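Local coordinates for protein aerobactin synthase IucA (Klebsiella pneumoniae subsp. pneumoniae, PDB 5JM7) that probably catalyses the ATP-dependent condensation of citrate with acetylated hydroxylysine, a step in the biosynthesis of the siderophore aerobactin, at residues Met325-Trp330 against Tyr445-Gly450; Ala206-Pro211 against Thr272-Ile277; Leu413-Ala418 against Asp522-Lys527; Phe19-Val24 against His63-Pro68; Ala166-Pro171 against Leu226-Gly231. All coordinates share one frame; numbering follows the deposited sequence.

Interaction 1. Residues Met325-Trp330 against Tyr445-Gly450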
# COMPACT_ATOMS: atom_id res chain seq x y z
N MET A 325 -3.00 -14.13 22.53
CA MET A 325 -2.69 -12.72 22.77
C MET A 325 -2.52 -12.50 24.27
O MET A 325 -3.51 -12.34 25.01
CB MET A 325 -3.78 -11.80 22.22
CG MET A 325 -3.81 -11.68 20.73
SD MET A 325 -5.23 -10.71 20.25
CE MET A 325 -4.95 -10.61 18.49
N GLN A 326 -1.27 -12.47 24.72
CA GLN A 326 -0.99 -12.33 26.15
C GLN A 326 -1.34 -10.93 26.65
O GLN A 326 -1.23 -9.93 25.92
CB GLN A 326 0.48 -12.63 26.45
CG GLN A 326 0.97 -14.03 26.17
CD GLN A 326 0.19 -15.11 26.94
OE1 GLN A 326 -0.34 -14.86 28.04
NE2 GLN A 326 0.23 -16.35 26.42
N GLU A 327 -1.80 -10.86 27.89
CA GLU A 327 -2.07 -9.60 28.59
C GLU A 327 -0.98 -9.46 29.65
O GLU A 327 -1.19 -9.77 30.83
CB GLU A 327 -3.45 -9.64 29.19
CG GLU A 327 -4.52 -9.82 28.13
CD GLU A 327 -5.91 -10.07 28.71
OE1 GLU A 327 -6.05 -10.18 29.95
OE2 GLU A 327 -6.85 -10.27 27.91
N ASP A 328 0.20 -9.02 29.21
CA ASP A 328 1.41 -9.04 30.03
C ASP A 328 1.79 -7.67 30.58
O ASP A 328 2.96 -7.42 30.89
CB ASP A 328 2.56 -9.64 29.23
CG ASP A 328 2.90 -8.84 27.97
OD1 ASP A 328 2.37 -7.71 27.76
OD2 ASP A 328 3.70 -9.35 27.17
N GLY A 329 0.82 -6.77 30.72
CA GLY A 329 1.07 -5.52 31.42
C GLY A 329 -0.24 -4.89 31.82
O GLY A 329 -1.27 -5.12 31.19
N TRP A 330 -0.20 -4.09 32.89
CA TRP A 330 -1.38 -3.36 33.34
C TRP A 330 -0.91 -2.17 34.16
O TRP A 330 0.25 -2.12 34.57
CB TRP A 330 -2.30 -4.25 34.19
CG TRP A 330 -1.65 -4.73 35.44
CD1 TRP A 330 -0.83 -5.83 35.58
CD2 TRP A 330 -1.81 -4.17 36.75
NE1 TRP A 330 -0.45 -5.96 36.90
CE2 TRP A 330 -1.04 -4.97 37.64
CE3 TRP A 330 -2.51 -3.07 37.25
CZ2 TRP A 330 -0.95 -4.69 39.00
CZ3 TRP A 330 -2.42 -2.79 38.61
CH2 TRP A 330 -1.65 -3.61 39.48
N TYR A 445 -6.33 -16.86 20.28
CA TYR A 445 -7.22 -16.73 21.43
C TYR A 445 -6.93 -15.41 22.14
O TYR A 445 -5.76 -15.02 22.27
CB TYR A 445 -7.05 -17.91 22.39
CG TYR A 445 -7.96 -17.84 23.58
CD1 TYR A 445 -9.29 -18.27 23.50
CD2 TYR A 445 -7.52 -17.30 24.78
CE1 TYR A 445 -10.14 -18.19 24.61
CE2 TYR A 445 -8.36 -17.20 25.87
CZ TYR A 445 -9.66 -17.64 25.79
OH TYR A 445 -10.47 -17.52 26.91
N ARG A 446 -7.98 -14.71 22.58
CA ARG A 446 -7.80 -13.53 23.42
C ARG A 446 -8.82 -13.56 24.55
O ARG A 446 -9.87 -14.19 24.44
CB ARG A 446 -7.97 -12.19 22.68
CG ARG A 446 -9.36 -12.02 22.20
CD ARG A 446 -9.68 -10.67 21.55
NE ARG A 446 -11.06 -10.75 21.10
CZ ARG A 446 -11.63 -9.92 20.24
NH1 ARG A 446 -10.92 -8.95 19.69
NH2 ARG A 446 -12.90 -10.12 19.88
N ASP A 447 -8.48 -12.83 25.61
CA ASP A 447 -9.19 -12.65 26.87
C ASP A 447 -8.63 -13.64 27.88
O ASP A 447 -9.29 -14.62 28.23
CB ASP A 447 -10.71 -12.79 26.76
CG ASP A 447 -11.41 -12.35 28.03
OD1 ASP A 447 -10.73 -11.88 28.96
OD2 ASP A 447 -12.65 -12.45 28.10
N CYS A 448 -7.41 -13.37 28.34
CA CYS A 448 -6.73 -14.22 29.30
C CYS A 448 -7.43 -14.27 30.65
O CYS A 448 -7.03 -15.07 31.51
CB CYS A 448 -5.31 -13.72 29.46
SG CYS A 448 -4.38 -13.92 27.93
N GLN A 449 -8.46 -13.46 30.87
CA GLN A 449 -9.26 -13.58 32.07
C GLN A 449 -10.17 -14.80 32.00
O GLN A 449 -10.67 -15.25 33.04
CB GLN A 449 -10.07 -12.29 32.28
CG GLN A 449 -9.15 -11.07 32.46
CD GLN A 449 -9.90 -9.74 32.53
OE1 GLN A 449 -11.05 -9.62 32.09
NE2 GLN A 449 -9.22 -8.71 33.04
N GLY A 450 -10.37 -15.35 30.81
CA GLY A 450 -11.15 -16.56 30.64
C GLY A 450 -10.29 -17.81 30.65
O GLY A 450 -10.63 -18.81 30.01
O HOH W 1 -5.79 -11.71 25.55
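M325 and Y445 meet where the parallel strands 322-324 and 439-445 run out, and the loop after the second strand folds back over E327. M325 N donates to Y445 O at 2.9 Å, the donor standing almost on the extension of the carbonyl bond (C=O...N 179°). Beyond it the M325 and R446 side chains run side by side, with M325 SD 4.0 Å from R446 CB. The extended chain of E327 (chi2 171°) delivers its carboxylate to the loop, where C448 N makes a weak hydrogen bond of 3.2 Å to E327 OE2. C448 SG is 3.4 Å from M325 O. A water that accepts from D447 N donates to E327 OE2 at 3.0 Å. E327 OE2 and D447 OD1 are like charges 4.3 Å apart, a proximity the E327-R349 salt bridge would probably ease. The D447 side chain lies about 4 Å from a bound sulfate, probably from the crystallisation liquor. Strands 345-350 and 431-436 flank M325 and R446, while helix 294-306 packs against Q326 and Q449.

Interaction 2. Residues Ala206-Pro211 against Thr272-Ile277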
# COMPACT_ATOMS: atom_id res chain seq x y z
N ALA A 206 3.16 5.34 24.83
CA ALA A 206 2.94 6.75 24.52
C ALA A 206 3.72 7.19 23.27
O ALA A 206 3.20 7.95 22.44
CB ALA A 206 3.32 7.61 25.72
N ALA A 207 4.96 6.70 23.11
CA ALA A 207 5.73 7.03 21.92
C ALA A 207 5.04 6.57 20.64
O ALA A 207 4.98 7.32 19.66
CB ALA A 207 7.13 6.42 22.01
N GLU A 208 4.47 5.35 20.64
CA GLU A 208 3.80 4.85 19.44
C GLU A 208 2.49 5.58 19.18
O GLU A 208 2.16 5.86 18.02
CB GLU A 208 3.55 3.36 19.56
CG GLU A 208 4.78 2.50 19.51
CD GLU A 208 4.48 1.00 19.66
OE1 GLU A 208 3.32 0.60 19.97
OE2 GLU A 208 5.44 0.22 19.51
N ASN A 209 1.71 5.89 20.22
CA ASN A 209 0.34 6.34 20.00
C ASN A 209 0.10 7.84 20.20
O ASN A 209 -0.89 8.36 19.66
CB ASN A 209 -0.62 5.55 20.90
CG ASN A 209 -0.65 4.10 20.54
OD1 ASN A 209 -1.13 3.73 19.47
ND2 ASN A 209 -0.11 3.25 21.41
N ALA A 210 0.94 8.54 20.95
CA ALA A 210 0.81 9.99 21.03
C ALA A 210 2.18 10.62 21.21
O ALA A 210 2.45 11.24 22.25
CB ALA A 210 -0.11 10.39 22.19
N PRO A 211 3.09 10.46 20.24
CA PRO A 211 4.45 11.00 20.41
C PRO A 211 4.49 12.49 20.73
O PRO A 211 5.42 12.95 21.40
CB PRO A 211 5.12 10.69 19.06
CG PRO A 211 3.96 10.55 18.08
CD PRO A 211 2.89 9.89 18.90
N THR A 272 -1.64 0.56 14.36
CA THR A 272 -0.21 0.85 14.41
C THR A 272 0.40 0.66 15.80
O THR A 272 1.62 0.83 15.95
CB THR A 272 0.08 2.28 13.91
OG1 THR A 272 -0.66 3.23 14.68
CG2 THR A 272 -0.28 2.44 12.43
N SER A 273 -0.38 0.30 16.81
CA SER A 273 0.15 0.08 18.15
C SER A 273 0.56 -1.38 18.35
O SER A 273 -0.17 -2.31 17.96
CB SER A 273 -0.88 0.49 19.20
OG SER A 273 -0.35 0.31 20.50
N ARG A 274 1.73 -1.60 18.96
CA ARG A 274 2.11 -2.97 19.31
C ARG A 274 1.24 -3.54 20.44
O ARG A 274 1.26 -4.75 20.67
CB ARG A 274 3.59 -3.04 19.71
CG ARG A 274 4.53 -2.93 18.53
CD ARG A 274 6.00 -3.07 18.95
NE ARG A 274 6.89 -3.03 17.80
CZ ARG A 274 7.28 -1.91 17.19
NH1 ARG A 274 6.85 -0.73 17.64
NH2 ARG A 274 8.11 -1.95 16.14
N ASP A 275 0.45 -2.70 21.10
CA ASP A 275 -0.42 -3.14 22.18
C ASP A 275 -1.86 -2.75 21.89
O ASP A 275 -2.13 -1.64 21.39
CB ASP A 275 0.05 -2.54 23.50
CG ASP A 275 1.25 -3.26 24.07
OD1 ASP A 275 1.42 -4.49 23.78
OD2 ASP A 275 2.03 -2.61 24.80
N MET A 276 -2.77 -3.67 22.18
CA MET A 276 -4.17 -3.33 22.34
C MET A 276 -4.35 -2.91 23.79
O MET A 276 -3.43 -3.05 24.60
CB MET A 276 -5.07 -4.50 21.96
CG MET A 276 -4.89 -4.89 20.51
SD MET A 276 -5.94 -6.22 19.90
CE MET A 276 -7.47 -5.32 19.88
N ILE A 277 -5.50 -2.35 24.13
CA ILE A 277 -5.69 -1.83 25.48
C ILE A 277 -7.11 -2.13 25.93
O ILE A 277 -8.05 -2.11 25.13
CB ILE A 277 -5.34 -0.32 25.55
CG1 ILE A 277 -5.34 0.18 27.00
CG2 ILE A 277 -6.29 0.50 24.68
CD1 ILE A 277 -4.59 1.49 27.18
O HOH W 2 0.07 3.76 17.05
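The carboxylate of E208 reaches the guanidinium of R274 at its edge: E208 OE2 sits in the guanidinium plane, 2.5 Å from R274 NH1, a salt bridge. The two flat groups are turned 39° apart, and NH1 approaches from above the carboxylate plane. E208 OE1 accepts from R274 N at 2.9 Å on its syn side but tilted out of the carboxylate plane, so both oxygens hold the same arginine, one by backbone and one by side chain. The amide of N209 works in its own plane, with N209 ND2 donating almost straight (169°) to S273 OG at 3.1 Å. With OG anti to the backbone N (chi1 -179°), S273 also donates to D275 O at 2.8 Å. A water accepts from T272 OG1 and donates to E208 O and N209 OD1. The last turn of helix 198-209 is thus fastened to the approach to strand 275-279. D275 is salt-bridged to R201 and R204 of that helix, W259 of strand 258-261 touches N209 and S273, and P211 of the second subunit packs on R274.

Interaction 3. Residues Leu413-Ala418 against Asp522-Lys527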
# COMPACT_ATOMS: atom_id res chain seq x y z
N LEU A 413 -7.44 -26.37 21.48
CA LEU A 413 -8.09 -26.05 22.75
C LEU A 413 -8.33 -27.31 23.59
O LEU A 413 -8.11 -27.29 24.81
CB LEU A 413 -9.38 -25.30 22.48
CG LEU A 413 -9.04 -23.94 21.85
CD1 LEU A 413 -10.26 -23.18 21.35
CD2 LEU A 413 -8.25 -23.08 22.88
N PHE A 414 -8.78 -28.43 22.97
CA PHE A 414 -8.93 -29.68 23.73
C PHE A 414 -7.57 -30.24 24.14
O PHE A 414 -7.41 -30.70 25.27
CB PHE A 414 -9.71 -30.74 22.94
CG PHE A 414 -11.19 -30.47 22.81
CD1 PHE A 414 -12.05 -30.78 23.86
CD2 PHE A 414 -11.73 -29.96 21.65
CE1 PHE A 414 -13.42 -30.55 23.75
CE2 PHE A 414 -13.09 -29.71 21.54
CZ PHE A 414 -13.93 -30.01 22.59
N THR A 415 -6.58 -30.23 23.23
CA THR A 415 -5.27 -30.75 23.58
C THR A 415 -4.62 -29.93 24.70
O THR A 415 -3.87 -30.49 25.52
CB THR A 415 -4.38 -30.78 22.35
OG1 THR A 415 -5.02 -31.54 21.32
CG2 THR A 415 -3.05 -31.45 22.68
N ALA A 416 -4.88 -28.62 24.75
CA ALA A 416 -4.29 -27.80 25.79
C ALA A 416 -4.86 -28.17 27.16
O ALA A 416 -4.11 -28.30 28.14
CB ALA A 416 -4.52 -26.31 25.51
N GLU A 417 -6.18 -28.33 27.25
CA GLU A 417 -6.77 -28.80 28.50
C GLU A 417 -6.25 -30.19 28.85
O GLU A 417 -5.87 -30.44 30.00
CB GLU A 417 -8.29 -28.79 28.41
CG GLU A 417 -8.96 -29.15 29.76
CD GLU A 417 -8.94 -30.64 30.06
OE1 GLU A 417 -8.95 -31.44 29.10
OE2 GLU A 417 -8.83 -30.99 31.26
N ALA A 418 -6.21 -31.09 27.87
CA ALA A 418 -5.97 -32.51 28.16
C ALA A 418 -4.52 -32.77 28.53
O ALA A 418 -4.24 -33.41 29.55
CB ALA A 418 -6.37 -33.38 26.97
N ASP A 522 -7.81 -39.86 20.47
CA ASP A 522 -6.74 -40.83 20.35
C ASP A 522 -5.36 -40.20 20.56
O ASP A 522 -4.40 -40.93 20.82
CB ASP A 522 -6.80 -41.48 18.97
CG ASP A 522 -8.05 -42.31 18.76
OD1 ASP A 522 -8.71 -42.65 19.76
OD2 ASP A 522 -8.41 -42.57 17.59
N GLN A 523 -5.24 -38.88 20.43
CA GLN A 523 -3.96 -38.19 20.47
C GLN A 523 -3.73 -37.45 21.78
O GLN A 523 -2.80 -36.64 21.87
CB GLN A 523 -3.87 -37.19 19.31
CG GLN A 523 -3.90 -37.81 17.92
CD GLN A 523 -2.69 -38.70 17.64
OE1 GLN A 523 -2.76 -39.94 17.73
NE2 GLN A 523 -1.56 -38.07 17.30
N VAL A 524 -4.56 -37.69 22.81
CA VAL A 524 -4.44 -36.98 24.07
C VAL A 524 -4.44 -37.98 25.23
O VAL A 524 -4.88 -39.12 25.12
CB VAL A 524 -5.54 -35.93 24.30
CG1 VAL A 524 -5.49 -34.86 23.20
CG2 VAL A 524 -6.90 -36.58 24.38
N THR A 525 -3.95 -37.49 26.36
CA THR A 525 -3.75 -38.33 27.55
C THR A 525 -5.01 -38.38 28.41
O THR A 525 -5.64 -39.43 28.55
CB THR A 525 -2.54 -37.79 28.31
OG1 THR A 525 -2.80 -36.42 28.63
CG2 THR A 525 -1.29 -37.84 27.43
N HIS A 526 -5.40 -37.23 28.98
CA HIS A 526 -6.59 -37.11 29.80
C HIS A 526 -7.83 -37.04 28.91
O HIS A 526 -8.11 -36.01 28.28
CB HIS A 526 -6.48 -35.88 30.69
CG HIS A 526 -5.47 -36.02 31.78
ND1 HIS A 526 -4.11 -35.99 31.55
CD2 HIS A 526 -5.62 -36.15 33.12
CE1 HIS A 526 -3.46 -36.12 32.69
NE2 HIS A 526 -4.35 -36.21 33.66
N LYS A 527 -8.60 -38.13 28.89
CA LYS A 527 -9.75 -38.31 28.02
C LYS A 527 -11.03 -37.71 28.60
O LYS A 527 -12.06 -37.73 27.92
CB LYS A 527 -9.99 -39.81 27.78
CG LYS A 527 -8.79 -40.59 27.30
CD LYS A 527 -8.36 -40.24 25.93
CE LYS A 527 -7.11 -41.04 25.61
NZ LYS A 527 -7.41 -42.46 25.63
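A418 presses its methyl into the 522-527 loop, with A418 CB 3.8 Å from V524 CB and 3.4 Å from H526 O. One turn back, T415 OG1 stands 3.8 Å from V524 CG1. The valine therefore touches two residues three apart on the helix, CG1 toward T415 and CB against the A418 methyl. A418 O also comes close to the loop, 3.5 Å from T525 OG1, at an angle too poor for a hydrogen bond. The contact joins helix 394-420, which widens to a pi-type turn at 416-418, to the linker between helices 506-521 and 528-535. Within that linker H526 ND1 donates to T525 OG1 at 3.2 Å, nearly in the imidazole plane. T525 OG1, rotated between its own backbone N and carbonyl carbon (chi1 57°), is also hydrogen-bonded to D419 OD1, one residue past A418. Farther out, H456 stacks on the H526 ring, and H456 NE2 is hydrogen-bonded to E417 O. T415 OG1 is hydrogen-bonded to K411 O. F414 packs against helices 475-500, 506-521 and 528-535.

Interaction 4. Residues Phe19-Val24 against His63-Pro68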
# COMPACT_ATOMS: atom_id res chain seq x y z
N PHE A 19 -34.46 -13.36 21.79
CA PHE A 19 -35.33 -13.58 22.94
C PHE A 19 -36.07 -14.91 22.82
O PHE A 19 -36.18 -15.65 23.80
CB PHE A 19 -36.32 -12.42 23.07
CG PHE A 19 -37.28 -12.55 24.23
CD1 PHE A 19 -36.96 -12.03 25.48
CD2 PHE A 19 -38.51 -13.19 24.06
CE1 PHE A 19 -37.85 -12.14 26.54
CE2 PHE A 19 -39.40 -13.32 25.13
CZ PHE A 19 -39.06 -12.80 26.37
N LEU A 20 -36.57 -15.23 21.62
CA LEU A 20 -37.34 -16.45 21.43
C LEU A 20 -36.46 -17.69 21.42
O LEU A 20 -36.79 -18.69 22.06
CB LEU A 20 -38.15 -16.35 20.13
CG LEU A 20 -39.19 -15.23 20.26
CD1 LEU A 20 -39.82 -14.92 18.93
CD2 LEU A 20 -40.28 -15.66 21.29
N ASN A 21 -35.32 -17.65 20.73
CA ASN A 21 -34.46 -18.82 20.69
C ASN A 21 -33.90 -19.14 22.07
O ASN A 21 -33.74 -20.31 22.43
CB ASN A 21 -33.32 -18.61 19.68
CG ASN A 21 -33.84 -18.55 18.24
OD1 ASN A 21 -34.98 -18.92 17.97
ND2 ASN A 21 -32.99 -18.11 17.31
N SER A 22 -33.64 -18.10 22.87
CA SER A 22 -33.22 -18.28 24.25
C SER A 22 -34.33 -18.94 25.08
O SER A 22 -34.09 -19.88 25.84
CB SER A 22 -32.83 -16.92 24.82
OG SER A 22 -32.47 -16.99 26.18
N LEU A 23 -35.57 -18.45 24.92
CA LEU A 23 -36.71 -19.05 25.62
C LEU A 23 -36.90 -20.52 25.21
O LEU A 23 -37.01 -21.39 26.08
CB LEU A 23 -37.96 -18.23 25.32
CG LEU A 23 -39.28 -18.78 25.88
CD1 LEU A 23 -39.20 -18.85 27.38
CD2 LEU A 23 -40.44 -17.90 25.44
N VAL A 24 -36.90 -20.80 23.90
CA VAL A 24 -37.15 -22.15 23.40
C VAL A 24 -36.06 -23.12 23.86
O VAL A 24 -36.35 -24.27 24.19
CB VAL A 24 -37.28 -22.14 21.87
CG1 VAL A 24 -37.33 -23.56 21.35
CG2 VAL A 24 -38.56 -21.44 21.49
N HIS A 63 -33.11 -21.00 15.56
CA HIS A 63 -34.27 -20.88 14.68
C HIS A 63 -34.32 -19.48 14.06
O HIS A 63 -33.82 -18.50 14.64
CB HIS A 63 -35.58 -21.12 15.45
CG HIS A 63 -35.63 -22.38 16.25
ND1 HIS A 63 -35.49 -23.64 15.68
CD2 HIS A 63 -35.87 -22.59 17.57
CE1 HIS A 63 -35.60 -24.56 16.63
NE2 HIS A 63 -35.84 -23.95 17.77
N ARG A 64 -34.92 -19.39 12.88
CA ARG A 64 -35.32 -18.12 12.28
C ARG A 64 -36.82 -18.20 12.03
O ARG A 64 -37.29 -19.11 11.33
CB ARG A 64 -34.55 -17.84 10.98
N PHE A 65 -37.57 -17.27 12.62
CA PHE A 65 -39.01 -17.18 12.43
C PHE A 65 -39.36 -16.06 11.45
O PHE A 65 -38.64 -15.05 11.33
CB PHE A 65 -39.73 -16.92 13.76
CG PHE A 65 -39.52 -17.98 14.82
CD1 PHE A 65 -39.13 -19.28 14.49
CD2 PHE A 65 -39.69 -17.66 16.16
CE1 PHE A 65 -38.93 -20.22 15.48
CE2 PHE A 65 -39.49 -18.61 17.15
CZ PHE A 65 -39.11 -19.89 16.81
N GLU A 66 -40.46 -16.23 10.73
CA GLU A 66 -41.05 -15.13 9.98
C GLU A 66 -41.96 -14.33 10.89
O GLU A 66 -42.74 -14.91 11.66
CB GLU A 66 -41.85 -15.63 8.78
CG GLU A 66 -41.03 -16.34 7.75
CD GLU A 66 -41.90 -17.01 6.71
OE1 GLU A 66 -43.15 -16.93 6.82
OE2 GLU A 66 -41.34 -17.69 5.82
N PHE A 67 -41.89 -13.02 10.80
CA PHE A 67 -42.76 -12.18 11.62
C PHE A 67 -43.80 -11.52 10.71
O PHE A 67 -43.61 -11.45 9.49
CB PHE A 67 -41.92 -11.17 12.42
CG PHE A 67 -41.01 -11.84 13.43
CD1 PHE A 67 -41.48 -12.16 14.69
CD2 PHE A 67 -39.71 -12.20 13.10
CE1 PHE A 67 -40.66 -12.80 15.62
CE2 PHE A 67 -38.88 -12.83 14.02
CZ PHE A 67 -39.36 -13.14 15.28
N PRO A 68 -44.94 -11.08 11.28
CA PRO A 68 -45.23 -11.01 12.71
C PRO A 68 -45.66 -12.35 13.36
O PRO A 68 -46.14 -13.27 12.71
CB PRO A 68 -46.39 -10.00 12.77
CG PRO A 68 -47.11 -10.20 11.48
CD PRO A 68 -46.08 -10.65 10.45
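H63, N21 and L20 bury the most surface here. N21 ND2 donates to H63 O at 2.8 Å, nearly straight (165°), the donor lying in the carbonyl plane of H63, on a lone pair. N21 CG, anti to the carbonyl carbon (chi1 -67°), brings the amide to H63. This amide stands steeply to the imidazole, the planes 75° apart, and N21 OD1 rests 3.4 Å from H63 CB near the ring edge. N21 OD1 is hydrogen-bonded to Q17 NE2, so both ends of the amide are engaged and its rotation is probably fixed. V24 sets CG1 against the H63 edge, 3.9 Å from H63 NE2, while H63 ND1 is hydrogen-bonded to S58 N. L20 CD1 rests against the edges of two phenylalanine rings, 3.9 Å from F65 CD2 and 4.0 Å from F67 CE1. F52, from the adjacent strand 49-54, meets the F65 ring and touches L20. One face of helix 14-25, with both polar and apolar contacts, thus packs on strand 64-72 of an N-terminal five-stranded antiparallel meander.

Interaction 5. Residues Ala166-Pro171 against Leu226-Gly231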
# COMPACT_ATOMS: atom_id res chain seq x y z
N ALA A 166 -22.97 6.81 23.00
CA ALA A 166 -23.02 5.45 22.50
C ALA A 166 -22.58 5.37 21.04
O ALA A 166 -21.96 4.38 20.63
CB ALA A 166 -24.42 4.88 22.67
N GLU A 167 -22.89 6.39 20.24
CA GLU A 167 -22.44 6.40 18.85
C GLU A 167 -20.94 6.64 18.72
O GLU A 167 -20.38 6.35 17.66
CB GLU A 167 -23.19 7.46 18.05
CG GLU A 167 -24.67 7.20 17.85
CD GLU A 167 -25.32 8.29 17.02
OE1 GLU A 167 -24.64 9.31 16.74
OE2 GLU A 167 -26.50 8.13 16.64
N ARG A 168 -20.28 7.16 19.75
CA ARG A 168 -18.84 7.34 19.66
C ARG A 168 -18.06 6.16 20.23
O ARG A 168 -16.95 5.89 19.77
CB ARG A 168 -18.42 8.64 20.37
CG ARG A 168 -16.92 8.97 20.23
CD ARG A 168 -16.66 10.41 20.66
NE ARG A 168 -15.32 10.91 20.33
CZ ARG A 168 -14.32 11.14 21.19
NH1 ARG A 168 -14.50 10.95 22.50
NH2 ARG A 168 -13.16 11.64 20.75
N TYR A 169 -18.63 5.42 21.18
CA TYR A 169 -17.85 4.45 21.93
C TYR A 169 -18.26 3.01 21.72
O TYR A 169 -17.53 2.11 22.15
CB TYR A 169 -17.90 4.79 23.43
CG TYR A 169 -17.34 6.17 23.74
CD1 TYR A 169 -16.15 6.61 23.17
CD2 TYR A 169 -18.04 7.04 24.57
CE1 TYR A 169 -15.65 7.89 23.44
CE2 TYR A 169 -17.55 8.32 24.84
CZ TYR A 169 -16.36 8.73 24.27
OH TYR A 169 -15.88 9.98 24.55
N LEU A 170 -19.38 2.75 21.04
CA LEU A 170 -19.78 1.36 20.85
C LEU A 170 -19.40 0.87 19.46
O LEU A 170 -19.58 1.60 18.47
CB LEU A 170 -21.29 1.19 21.04
CG LEU A 170 -21.80 1.56 22.43
CD1 LEU A 170 -23.30 1.43 22.48
CD2 LEU A 170 -21.16 0.69 23.50
N PRO A 171 -18.90 -0.35 19.35
CA PRO A 171 -18.52 -0.88 18.02
C PRO A 171 -19.67 -0.95 17.06
O PRO A 171 -19.44 -0.98 15.84
CB PRO A 171 -17.98 -2.27 18.35
CG PRO A 171 -18.74 -2.67 19.58
CD PRO A 171 -18.88 -1.39 20.38
N LEU A 226 -6.06 6.67 28.96
CA LEU A 226 -7.39 6.55 29.52
C LEU A 226 -8.39 6.46 28.38
O LEU A 226 -8.19 7.06 27.32
CB LEU A 226 -7.74 7.73 30.40
CG LEU A 226 -7.02 7.90 31.73
CD1 LEU A 226 -7.23 9.30 32.15
CD2 LEU A 226 -7.61 6.99 32.77
N HIS A 227 -9.45 5.69 28.60
CA HIS A 227 -10.61 5.77 27.72
C HIS A 227 -11.17 7.18 27.78
O HIS A 227 -11.13 7.83 28.84
CB HIS A 227 -11.66 4.73 28.15
CG HIS A 227 -12.81 4.59 27.19
ND1 HIS A 227 -13.93 5.39 27.24
CD2 HIS A 227 -12.99 3.76 26.13
CE1 HIS A 227 -14.76 5.05 26.27
NE2 HIS A 227 -14.21 4.06 25.58
N PRO A 228 -11.68 7.72 26.67
CA PRO A 228 -12.10 9.14 26.70
C PRO A 228 -13.29 9.40 27.62
O PRO A 228 -13.31 10.42 28.32
CB PRO A 228 -12.43 9.42 25.23
CG PRO A 228 -11.62 8.38 24.45
CD PRO A 228 -11.72 7.15 25.32
N TRP A 229 -14.27 8.50 27.64
CA TRP A 229 -15.40 8.67 28.56
C TRP A 229 -14.95 8.42 30.00
O TRP A 229 -15.29 9.20 30.90
CB TRP A 229 -16.53 7.72 28.17
CG TRP A 229 -17.80 7.93 28.92
CD1 TRP A 229 -18.88 8.67 28.51
CD2 TRP A 229 -18.14 7.42 30.22
NE1 TRP A 229 -19.87 8.64 29.47
CE2 TRP A 229 -19.44 7.88 30.53
CE3 TRP A 229 -17.48 6.61 31.15
CZ2 TRP A 229 -20.08 7.57 31.73
CZ3 TRP A 229 -18.12 6.30 32.34
CH2 TRP A 229 -19.41 6.78 32.62
N GLN A 230 -14.17 7.36 30.22
CA GLN A 230 -13.68 7.04 31.56
C GLN A 230 -12.77 8.13 32.09
O GLN A 230 -12.74 8.39 33.30
CB GLN A 230 -12.95 5.69 31.54
CG GLN A 230 -12.65 5.04 32.88
CD GLN A 230 -13.91 4.64 33.63
OE1 GLN A 230 -14.85 4.13 33.04
NE2 GLN A 230 -13.90 4.78 34.93
N GLY A 231 -12.01 8.78 31.21
CA GLY A 231 -11.20 9.91 31.63
C GLY A 231 -12.05 11.05 32.16
O GLY A 231 -11.80 11.56 33.26
O HOH W 3 -15.07 2.25 23.57
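Y169 carries nearly the whole contact with one ring enclosed on both faces, its hydroxyl touched by an arginine from its own helix. H227 turns an edge toward one face: H227 CE1 lies 3.7 Å from Y169 CD1, offset toward the rim, in an edge-to-face pair with centroids 4.9 Å apart and planes at 60°. The methylene of R168 covers the opposite face, with CB above the ring centre. R168, extended from CG to NE, brings NH1 round to Y169 OH in a weak hydrogen bond of 2.7 Å, while its NH2 is salt-bridged to E254. P228 CB lies 3.6 Å from Y169 OH, and Y169 CE2 meets W229 CB at 3.5 Å, the tyrosine and tryptophan side chains crossing at about a right angle. A water links Y169 O to H227 NE2, donating to the former at 2.8 Å. W229 NE1 is hydrogen-bonded to E165, and F161 and F177 extend the aromatic cluster of Y169, H227 and W229. H227 is itself the N-cap of helix 228-236: its ring takes W229 N on ND1 at 3.2 Å, tilted 32° from the imidazole plane. The arrangement is an aromatic cluster at a histidine-capped helix N-terminus, facing the C-terminal end of helix 164-169.

How the interactions relate
Interactions 1 and 2 have centres about 17 Å apart and nearest atoms about 5 Å apart, and both reach the branched antiparallel sheet. R201 bridges them, salt-bridged to D328 in one and to D275 in the other. Interactions 2 and 5 also have centres about 17 Å apart, their segments alternating along the chain. Interaction 3 lies about 22 Å from interaction 1, centre to centre, and their segments alternate too; interaction 1 joins the IucA/IucC-family part of the chain to its FhuF-like part. Interaction 4 stands apart, its centre 32 to 43 Å from the others, in the N-terminal meander. The sulfate beside interaction 1 may mark a pocket, whatever its origin.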